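PDB 2DBY: GTP-binding protein from Thermus thermophilus, which binds GDP in the structure described here and probably acts as a ribosome-associated, magnesium-dependent ATPase of the YchF/OLA1 subfamily of OBG GTPases. Local coordinates for residues Thr69-Phe73 against Leu274-Tyr279; Leu285-Ala290 against Val356-Ile362; Phe321-Ile327 against Trp346-Lys352. The contacts are given in a common frame with arbitrary orientation. Residues are numbered along the deposited sequence.

Overall arrangement
The three contacts trace a path from the G domain into the C-terminal, ubiquitin-like part of the chain. Contact 1 packs helix 270-281 on strand 66-75 near the centre of the molecule; contact 2, its centre about 17 Å away, joins strand 284-290, which follows that helix directly, to strand 360-365. The two touch where Y279 OH meets T286 OG1. Contact 3 falls in sequence between the two halves of contact 2, and their centres lie about 12 Å apart; strand 323-328 neighbours strand 360-365 in a three-stranded antiparallel sheet. Contacts 1 and 3, about 28 Å apart between centres, do not touch. Adjoining elements thus join the nucleotide-binding core to the C-terminal domain.

Contact 1: Thr69-Phe73 against Leu274-Tyr279; sequences THVEF and LARAGY. With FMT (formic acid), chain E.
A helix can lie across a strand when small residues make a hollow for the strand's larger side chains, and this pair is a compact example. Residues 70-73 are extended, whereas 274-279 are helix, with G278 N to L274 O and Y279 N to A275 O bonds of 2.8 Å each. The axes cross almost at right angles, 87°, with a closest approach of 8.4 Å; V71 and A275 are nearest, their CA atoms 5.9 Å apart. V71 and F73 point toward the helix and H70 away. V71, chi1 t, is the central bump: its CG2 lies 3.4 Å from A275 O, 4.2 Å from A275 CB and 3.6 Å from Y279 CD1, and its CG1 approaches G278 C at 4.5 Å. G278 keeps the hollow open, because a CB there would come tightly, at 3.4 Å, against both V71 CG1 and F73 CZ. F73, chi1 m, inserts its ring tip beside the helix, with CZ 3.8 Å from L274 CG and 3.9 Å from A275 CA. At the other end Y279, chi1 -146°, swings its ring along the strand, so that its OH lies 3.8 Å from T69 CG2. On the far side H70, chi1 p, donates from ND1 to O1 of a formic acid, probably from the crystallisation liquor, at 2.8 Å. The hydroxyls of Y279 and T69 both bond to T299, and that of Y279 also to T286. Within the P-loop GTPase core, strand 66-75 lies between strands 3-7 and 40-44; helix 270-281 covers it, with L274 and A277 also resting on strand 204-209.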
loop_
_atom_site.group_PDB
_atom_site.type_symbol
_atom_site.label_atom_id
_atom_site.label_comp_id
_atom_site.label_asym_id
_atom_site.label_seq_id
_atom_site.Cartn_x
_atom_site.Cartn_y
_atom_site.Cartn_z
ATOM N N THR A 69 -10.099 -3.695 8.052
ATOM C CA THR A 69 -9.599 -4.015 6.716
ATOM C C THR A 69 -8.127 -4.439 6.910
ATOM O O THR A 69 -7.703 -4.721 8.039
ATOM C CB THR A 69 -9.765 -2.826 5.727
ATOM O OG1 THR A 69 -9.340 -3.240 4.421
ATOM C CG2 THR A 69 -8.948 -1.593 6.164
ATOM N N HIS A 70 -7.347 -4.485 5.835
ATOM C CA HIS A 70 -5.971 -4.949 5.923
ATOM C C HIS A 70 -5.160 -4.487 4.715
ATOM O O HIS A 70 -5.709 -3.901 3.772
ATOM C CB HIS A 70 -5.979 -6.483 5.960
ATOM C CG HIS A 70 -6.720 -7.110 4.813
ATOM N ND1 HIS A 70 -7.729 -8.032 4.988
ATOM C CD2 HIS A 70 -6.594 -6.943 3.475
ATOM C CE1 HIS A 70 -8.197 -8.404 3.807
ATOM N NE2 HIS A 70 -7.526 -7.756 2.872
ATOM N N VAL A 71 -3.850 -4.753 4.764
ATOM C CA VAL A 71 -2.930 -4.419 3.678
ATOM C C VAL A 71 -2.169 -5.703 3.346
ATOM O O VAL A 71 -1.623 -6.353 4.244
ATOM C CB VAL A 71 -1.913 -3.341 4.098
ATOM C CG1 VAL A 71 -0.944 -3.055 2.921
ATOM C CG2 VAL A 71 -2.635 -2.079 4.501
ATOM N N GLU A 72 -2.130 -6.050 2.064
ATOM C CA GLU A 72 -1.469 -7.279 1.609
ATOM C C GLU A 72 0.010 -7.062 1.261
ATOM O O GLU A 72 0.356 -6.086 0.610
ATOM C CB GLU A 72 -2.221 -7.804 0.385
ATOM C CG GLU A 72 -1.714 -9.125 -0.185
ATOM C CD GLU A 72 -2.655 -9.665 -1.247
ATOM O OE1 GLU A 72 -3.753 -10.122 -0.895
ATOM O OE2 GLU A 72 -2.304 -9.622 -2.434
ATOM N N PHE A 73 0.857 -7.999 1.699
ATOM C CA PHE A 73 2.295 -7.939 1.472
ATOM C C PHE A 73 2.740 -9.245 0.835
ATOM O O PHE A 73 2.242 -10.314 1.213
ATOM C CB PHE A 73 3.039 -7.763 2.803
ATOM C CG PHE A 73 2.919 -6.383 3.380
ATOM C CD1 PHE A 73 1.910 -6.077 4.297
ATOM C CD2 PHE A 73 3.789 -5.374 2.973
ATOM C CE1 PHE A 73 1.772 -4.776 4.797
ATOM C CE2 PHE A 73 3.662 -4.073 3.464
ATOM C CZ PHE A 73 2.654 -3.769 4.374
ATOM N N LEU A 274 4.250 -0.048 9.035
ATOM C CA LEU A 274 4.511 -0.519 7.669
ATOM C C LEU A 274 3.194 -0.666 6.903
ATOM O O LEU A 274 3.096 -0.322 5.737
ATOM C CB LEU A 274 5.253 -1.868 7.699
ATOM C CG LEU A 274 5.590 -2.478 6.336
ATOM C CD1 LEU A 274 6.493 -1.549 5.522
ATOM C CD2 LEU A 274 6.295 -3.823 6.588
ATOM N N ALA A 275 2.172 -1.188 7.573
ATOM C CA ALA A 275 0.879 -1.339 6.927
ATOM C C ALA A 275 0.331 0.033 6.500
ATOM O O ALA A 275 -0.205 0.191 5.398
ATOM C CB ALA A 275 -0.115 -2.059 7.896
ATOM N N ARG A 276 0.476 1.027 7.375
ATOM C CA ARG A 276 -0.005 2.374 7.073
ATOM C C ARG A 276 0.812 3.002 5.942
ATOM O O ARG A 276 0.281 3.761 5.128
ATOM C CB ARG A 276 0.049 3.263 8.326
ATOM C CG ARG A 276 -1.044 2.953 9.365
ATOM C CD ARG A 276 -1.198 4.083 10.406
ATOM N NE ARG A 276 0.048 4.372 11.112
ATOM C CZ ARG A 276 0.874 5.367 10.804
ATOM N NH1 ARG A 276 0.585 6.189 9.801
ATOM N NH2 ARG A 276 2.003 5.529 11.480
ATOM N N ALA A 277 2.104 2.692 5.892
ATOM C CA ALA A 277 2.958 3.221 4.827
ATOM C C ALA A 277 2.553 2.533 3.519
ATOM O O ALA A 277 2.521 3.165 2.463
ATOM C CB ALA A 277 4.450 2.966 5.125
ATOM N N GLY A 278 2.217 1.246 3.606
ATOM C CA GLY A 278 1.792 0.524 2.410
ATOM C C GLY A 278 0.450 1.052 1.913
ATOM O O GLY A 278 0.217 1.175 0.718
ATOM N N TYR A 279 -0.446 1.362 2.843
ATOM C CA TYR A 279 -1.764 1.883 2.487
ATOM C C TYR A 279 -1.568 3.166 1.685
ATOM O O TYR A 279 -2.216 3.365 0.656
ATOM C CB TYR A 279 -2.567 2.196 3.760
ATOM C CG TYR A 279 -4.068 1.970 3.650
ATOM C CD1 TYR A 279 -4.582 0.691 3.401
ATOM C CD2 TYR A 279 -4.974 3.009 3.898
ATOM C CE1 TYR A 279 -5.950 0.448 3.418
ATOM C CE2 TYR A 279 -6.353 2.775 3.920
ATOM C CZ TYR A 279 -6.829 1.493 3.685
ATOM O OH TYR A 279 -8.169 1.231 3.751
HETATM C C FMT E . -8.404 -8.162 8.404
HETATM O O1 FMT E . -8.766 -8.802 7.447
HETATM O O2 FMT E . -8.626 -8.624 9.634
#

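Contact 2: Leu285-Ala290 against Val356-Ile362; sequences LTFFTA and VQDGDVI
A single parallel bridge can join two strands, here after a turn. Residues 285-290 are extended; Q357-D360 form a type II turn closed by D360 N to Q357 O at 3.1 Å, where G359, at phi/psi 89/-6, suits a position in which a CB would jam against D358 O. D360, chi1 m, braces the turn by accepting Q357 N on OD2 at 2.8 Å, and OD2 also bonds to Y354. The short axes of strands 285-290 and 360-362 approach to 4.6 Å at 40°. F288 and V361 form the bridge, CA atoms 4.5 Å apart: F288 N donates to D360 O (2.8 Å) and I362 N to F288 O (2.9 Å), after G359 N to T286 O (2.8 Å). D358, chi1 t, brings OD2 to T286 N at 2.9 Å and its OD1 to a salt bridge with R49; a water links OD2 to T286 OG1, which also bonds to Y279 OH. F287, chi1 p, presents a ring face to I362, chi1 m and chi2 t, whose CD1 stands 4.2 Å from the ring centroid in a CH-pi contact. L285, with both chi angles p, sets CD1 3.9 Å from V356 CG1. F288, chi1 m, places CB 4.2 Å from V361 CG2 and faces helix 48-57. Such parallel pairing with the domain's last strand is characteristic of the beta-grasp (ubiquitin-like) fold, consistent with the expected TGS domain.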
loop_
_atom_site.group_PDB
_atom_site.type_symbol
_atom_site.label_atom_id
_atom_site.label_comp_id
_atom_site.label_asym_id
_atom_site.label_seq_id
_atom_site.Cartn_x
_atom_site.Cartn_y
_atom_site.Cartn_z
ATOM N N LEU A 285 -7.833 4.309 0.546
ATOM C CA LEU A 285 -8.608 4.996 1.580
ATOM C C LEU A 285 -9.597 4.005 2.166
ATOM O O LEU A 285 -9.941 2.991 1.542
ATOM C CB LEU A 285 -9.309 6.251 1.028
ATOM C CG LEU A 285 -10.234 6.220 -0.185
ATOM C CD1 LEU A 285 -11.627 5.762 0.237
ATOM C CD2 LEU A 285 -10.302 7.636 -0.799
ATOM N N THR A 286 -10.023 4.281 3.395
ATOM C CA THR A 286 -10.955 3.439 4.111
ATOM C C THR A 286 -12.347 4.062 4.166
ATOM O O THR A 286 -12.457 5.264 4.404
ATOM C CB THR A 286 -10.521 3.281 5.597
ATOM O OG1 THR A 286 -9.202 2.717 5.659
ATOM C CG2 THR A 286 -11.510 2.406 6.366
ATOM N N PHE A 287 -13.391 3.269 3.910
ATOM C CA PHE A 287 -14.758 3.770 4.124
ATOM C C PHE A 287 -15.397 2.716 5.029
ATOM O O PHE A 287 -14.896 1.576 5.117
ATOM C CB PHE A 287 -15.548 4.002 2.811
ATOM C CG PHE A 287 -16.043 2.755 2.129
ATOM C CD1 PHE A 287 -17.190 2.099 2.579
ATOM C CD2 PHE A 287 -15.390 2.266 0.997
ATOM C CE1 PHE A 287 -17.683 0.972 1.910
ATOM C CE2 PHE A 287 -15.875 1.147 0.329
ATOM C CZ PHE A 287 -17.020 0.497 0.782
ATOM N N PHE A 288 -16.471 3.081 5.734
ATOM C CA PHE A 288 -17.093 2.159 6.673
ATOM C C PHE A 288 -18.557 1.864 6.404
ATOM O O PHE A 288 -19.234 2.635 5.742
ATOM C CB PHE A 288 -17.080 2.752 8.111
ATOM C CG PHE A 288 -15.719 3.152 8.608
ATOM C CD1 PHE A 288 -15.264 4.456 8.467
ATOM C CD2 PHE A 288 -14.896 2.215 9.229
ATOM C CE1 PHE A 288 -13.988 4.831 8.943
ATOM C CE2 PHE A 288 -13.626 2.570 9.705
ATOM C CZ PHE A 288 -13.173 3.888 9.560
ATOM N N THR A 289 -19.013 0.726 6.910
ATOM C CA THR A 289 -20.448 0.433 6.920
ATOM C C THR A 289 -20.653 0.287 8.432
ATOM O O THR A 289 -19.843 -0.347 9.126
ATOM C CB THR A 289 -20.848 -0.830 6.124
ATOM O OG1 THR A 289 -20.067 -1.963 6.512
ATOM C CG2 THR A 289 -20.695 -0.548 4.653
ATOM N N ALA A 290 -21.712 0.883 8.963
ATOM C CA ALA A 290 -21.899 0.842 10.406
ATOM C C ALA A 290 -23.364 0.796 10.808
ATOM O O ALA A 290 -24.194 1.510 10.252
ATOM C CB ALA A 290 -21.229 2.052 11.042
ATOM N N VAL A 356 -15.562 8.679 -3.203
ATOM C CA VAL A 356 -15.527 8.369 -1.778
ATOM C C VAL A 356 -14.342 9.028 -1.091
ATOM O O VAL A 356 -13.248 9.127 -1.654
ATOM C CB VAL A 356 -15.474 6.853 -1.542
ATOM C CG1 VAL A 356 -15.417 6.559 -0.042
ATOM C CG2 VAL A 356 -16.710 6.195 -2.145
ATOM N N GLN A 357 -14.554 9.480 0.135
ATOM C CA GLN A 357 -13.487 10.132 0.877
ATOM C C GLN A 357 -13.125 9.253 2.063
ATOM O O GLN A 357 -13.968 8.536 2.583
ATOM C CB GLN A 357 -13.954 11.509 1.367
ATOM C CG GLN A 357 -14.225 12.501 0.242
ATOM C CD GLN A 357 -14.891 13.777 0.750
ATOM O OE1 GLN A 357 -16.106 13.818 0.968
ATOM N NE2 GLN A 357 -14.091 14.818 0.962
ATOM N N ASP A 358 -11.868 9.302 2.484
ATOM C CA ASP A 358 -11.460 8.495 3.609
ATOM C C ASP A 358 -12.335 8.863 4.818
ATOM O O ASP A 358 -12.600 10.044 5.070
ATOM C CB ASP A 358 -9.997 8.759 3.932
ATOM C CG ASP A 358 -9.472 7.828 4.979
ATOM O OD1 ASP A 358 -9.541 8.165 6.182
ATOM O OD2 ASP A 358 -9.002 6.750 4.587
ATOM N N GLY A 359 -12.787 7.841 5.537
ATOM C CA GLY A 359 -13.620 8.041 6.718
ATOM C C GLY A 359 -15.118 8.091 6.463
ATOM O O GLY A 359 -15.922 8.162 7.406
ATOM N N ASP A 360 -15.514 8.068 5.200
ATOM C CA ASP A 360 -16.944 8.100 4.868
ATOM C C ASP A 360 -17.646 6.849 5.387
ATOM O O ASP A 360 -17.082 5.752 5.327
ATOM C CB ASP A 360 -17.144 8.120 3.344
ATOM C CG ASP A 360 -17.051 9.509 2.743
ATOM O OD1 ASP A 360 -17.040 10.493 3.507
ATOM O OD2 ASP A 360 -17.011 9.608 1.490
ATOM N N VAL A 361 -18.871 7.003 5.893
ATOM C CA VAL A 361 -19.655 5.851 6.308
ATOM C C VAL A 361 -20.750 5.830 5.239
ATOM O O VAL A 361 -21.371 6.863 4.984
ATOM C CB VAL A 361 -20.301 6.034 7.681
ATOM C CG1 VAL A 361 -21.055 4.762 8.059
ATOM C CG2 VAL A 361 -19.215 6.331 8.726
ATOM N N ILE A 362 -20.989 4.666 4.642
ATOM C CA ILE A 362 -21.955 4.544 3.548
ATOM C C ILE A 362 -23.042 3.495 3.752
ATOM O O ILE A 362 -22.789 2.411 4.310
ATOM C CB ILE A 362 -21.203 4.188 2.222
ATOM C CG1 ILE A 362 -20.156 5.260 1.912
ATOM C CG2 ILE A 362 -22.178 4.068 1.067
ATOM C CD1 ILE A 362 -19.190 4.850 0.772
HETATM O O HOH W 1 -7.996 5.099 6.497
HETATM O O HOH W 2 -23.432 1.716 6.924
#

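Contact 3: Phe321-Ile327 against Trp346-Lys352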
loop_
_atom_site.group_PDB
_atom_site.type_symbol
_atom_site.label_atom_id
_atom_site.label_comp_id
_atom_site.label_asym_id
_atom_site.label_seq_id
_atom_site.Cartn_x
_atom_site.Cartn_y
_atom_site.Cartn_z
ATOM N N PHE A 321 -26.812 0.111 -8.200
ATOM C CA PHE A 321 -26.597 1.353 -7.461
ATOM C C PHE A 321 -27.451 2.467 -8.016
ATOM O O PHE A 321 -27.405 2.760 -9.210
ATOM C CB PHE A 321 -25.129 1.804 -7.544
ATOM C CG PHE A 321 -24.823 3.048 -6.739
ATOM C CD1 PHE A 321 -24.526 2.963 -5.382
ATOM C CD2 PHE A 321 -24.856 4.306 -7.336
ATOM C CE1 PHE A 321 -24.267 4.119 -4.630
ATOM C CE2 PHE A 321 -24.601 5.463 -6.599
ATOM C CZ PHE A 321 -24.305 5.368 -5.237
ATOM N N ILE A 322 -28.226 3.091 -7.139
ATOM C CA ILE A 322 -29.067 4.209 -7.526
ATOM C C ILE A 322 -28.487 5.438 -6.834
ATOM O O ILE A 322 -28.225 6.462 -7.470
ATOM C CB ILE A 322 -30.509 4.003 -7.057
ATOM C CG1 ILE A 322 -30.998 2.620 -7.486
ATOM C CG2 ILE A 322 -31.403 5.090 -7.646
ATOM C CD1 ILE A 322 -32.376 2.310 -7.003
ATOM N N ARG A 323 -28.279 5.307 -5.524
ATOM C CA ARG A 323 -27.711 6.371 -4.693
ATOM C C ARG A 323 -27.314 5.788 -3.335
ATOM O O ARG A 323 -27.644 4.637 -3.025
ATOM C CB ARG A 323 -28.731 7.489 -4.492
ATOM C CG ARG A 323 -30.003 7.025 -3.813
ATOM C CD ARG A 323 -30.960 8.182 -3.573
ATOM N NE ARG A 323 -32.119 7.772 -2.784
ATOM C CZ ARG A 323 -32.992 8.617 -2.243
ATOM N NH1 ARG A 323 -32.839 9.925 -2.406
ATOM N NH2 ARG A 323 -34.014 8.154 -1.533
ATOM N N ALA A 324 -26.603 6.570 -2.530
ATOM C CA ALA A 324 -26.194 6.099 -1.206
ATOM C C ALA A 324 -26.132 7.206 -0.162
ATOM O O ALA A 324 -25.814 8.347 -0.472
ATOM C CB ALA A 324 -24.828 5.392 -1.295
ATOM N N GLU A 325 -26.451 6.859 1.082
ATOM C CA GLU A 325 -26.387 7.814 2.171
ATOM C C GLU A 325 -24.901 7.826 2.543
ATOM O O GLU A 325 -24.271 6.770 2.645
ATOM C CB GLU A 325 -27.214 7.320 3.356
ATOM C CG GLU A 325 -28.690 7.041 3.054
ATOM C CD GLU A 325 -29.333 6.143 4.104
ATOM O OE1 GLU A 325 -29.220 6.443 5.312
ATOM O OE2 GLU A 325 -29.954 5.128 3.723
ATOM N N VAL A 326 -24.353 9.015 2.749
ATOM C CA VAL A 326 -22.948 9.174 3.086
ATOM C C VAL A 326 -22.782 10.218 4.173
ATOM O O VAL A 326 -23.422 11.270 4.139
ATOM C CB VAL A 326 -22.136 9.667 1.869
ATOM C CG1 VAL A 326 -20.651 9.784 2.233
ATOM C CG2 VAL A 326 -22.352 8.738 0.693
ATOM N N ILE A 327 -21.908 9.930 5.130
ATOM C CA ILE A 327 -21.637 10.866 6.209
ATOM C C ILE A 327 -20.280 10.520 6.803
ATOM O O ILE A 327 -19.950 9.346 6.946
ATOM C CB ILE A 327 -22.744 10.787 7.316
ATOM C CG1 ILE A 327 -22.405 11.734 8.478
ATOM C CG2 ILE A 327 -22.883 9.336 7.817
ATOM C CD1 ILE A 327 -23.436 11.728 9.611
ATOM N N TRP A 346 -27.121 15.809 8.542
ATOM C CA TRP A 346 -25.716 15.530 8.252
ATOM C C TRP A 346 -25.534 14.353 7.301
ATOM O O TRP A 346 -24.413 14.069 6.854
ATOM C CB TRP A 346 -24.943 15.254 9.550
ATOM C CG TRP A 346 -24.733 16.474 10.410
ATOM C CD1 TRP A 346 -24.886 17.782 10.034
ATOM C CD2 TRP A 346 -24.289 16.501 11.771
ATOM N NE1 TRP A 346 -24.563 18.616 11.075
ATOM C CE2 TRP A 346 -24.192 17.857 12.155
ATOM C CE3 TRP A 346 -23.964 15.511 12.705
ATOM C CZ2 TRP A 346 -23.779 18.250 13.433
ATOM C CZ3 TRP A 346 -23.553 15.900 13.980
ATOM C CH2 TRP A 346 -23.463 17.261 14.329
ATOM N N VAL A 347 -26.624 13.660 6.991
ATOM C CA VAL A 347 -26.546 12.515 6.093
ATOM C C VAL A 347 -26.823 12.948 4.666
ATOM O O VAL A 347 -27.889 13.494 4.368
ATOM C CB VAL A 347 -27.544 11.415 6.492
ATOM C CG1 VAL A 347 -27.575 10.318 5.432
ATOM C CG2 VAL A 347 -27.145 10.828 7.860
ATOM N N ARG A 348 -25.860 12.703 3.783
ATOM C CA ARG A 348 -25.989 13.076 2.379
ATOM C C ARG A 348 -26.425 11.929 1.478
ATOM O O ARG A 348 -26.165 10.757 1.754
ATOM C CB ARG A 348 -24.659 13.635 1.857
ATOM C CG ARG A 348 -24.427 15.107 2.160
ATOM C CD ARG A 348 -22.961 15.405 2.460
ATOM N NE ARG A 348 -22.034 14.746 1.537
ATOM C CZ ARG A 348 -20.937 14.095 1.927
ATOM N NH1 ARG A 348 -20.641 14.021 3.218
ATOM N NH2 ARG A 348 -20.140 13.512 1.036
ATOM N N LEU A 349 -27.120 12.278 0.401
ATOM C CA LEU A 349 -27.538 11.283 -0.567
ATOM C C LEU A 349 -26.622 11.593 -1.745
ATOM O O LEU A 349 -26.717 12.664 -2.347
ATOM C CB LEU A 349 -29.019 11.472 -0.935
ATOM C CG LEU A 349 -30.015 11.129 0.184
ATOM C CD1 LEU A 349 -31.444 11.428 -0.266
ATOM C CD2 LEU A 349 -29.879 9.655 0.562
ATOM N N GLU A 350 -25.705 10.676 -2.041
ATOM C CA GLU A 350 -24.751 10.878 -3.127
ATOM C C GLU A 350 -25.032 9.945 -4.289
ATOM O O GLU A 350 -25.516 8.821 -4.098
ATOM C CB GLU A 350 -23.322 10.652 -2.624
ATOM C CG GLU A 350 -22.877 11.616 -1.542
ATOM C CD GLU A 350 -22.602 13.026 -2.059
ATOM O OE1 GLU A 350 -22.108 13.862 -1.265
ATOM O OE2 GLU A 350 -22.874 13.300 -3.247
ATOM N N GLY A 351 -24.704 10.412 -5.491
ATOM C CA GLY A 351 -24.950 9.622 -6.678
ATOM C C GLY A 351 -23.739 8.887 -7.216
ATOM O O GLY A 351 -22.730 8.736 -6.524
ATOM N N LYS A 352 -23.840 8.452 -8.472
ATOM C CA LYS A 352 -22.784 7.693 -9.139
ATOM C C LYS A 352 -21.496 8.466 -9.438
ATOM O O LYS A 352 -20.467 7.866 -9.741
ATOM C CB LYS A 352 -23.340 7.089 -10.433
ATOM C CG LYS A 352 -24.731 6.465 -10.249
ATOM C CD LYS A 352 -25.300 5.891 -11.535
ATOM C CE LYS A 352 -26.820 5.770 -11.441
ATOM N NZ LYS A 352 -27.284 5.096 -10.190
#
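V326 lies over the aliphatic part of E350, with its CG2 3.7 Å from E350 CG; on that same face R348 bends back to form a salt bridge from NE to E350 OE1 (2.9 Å). The backbones are antiparallel. A324 N to E350 O (3.0 Å) and E350 N to A324 O (2.8 Å) make one hydrogen-bonded pair, V326 N to R348 O (2.7 Å) and R348 N to V326 O (2.9 Å) another, with E325 and L349 a non-hydrogen-bonded pair between. On the opposite face E325 CG meets L349 CD2 at 3.8 Å, and E325 OE1 forms a salt bridge with K342. At one end I327 CD1 packs 3.8 Å from W346 CB. At the other, K352 NZ donates to F321 O (2.5 Å) and I322 O (3.2 Å), while its CG lies 3.6 Å from F321 CD2. Backbone bonding thus fixes edge strand 348-350 on central strand 323-328, while E350, E325 and K352 pack by aliphatic parts and bind polar partners at their ends.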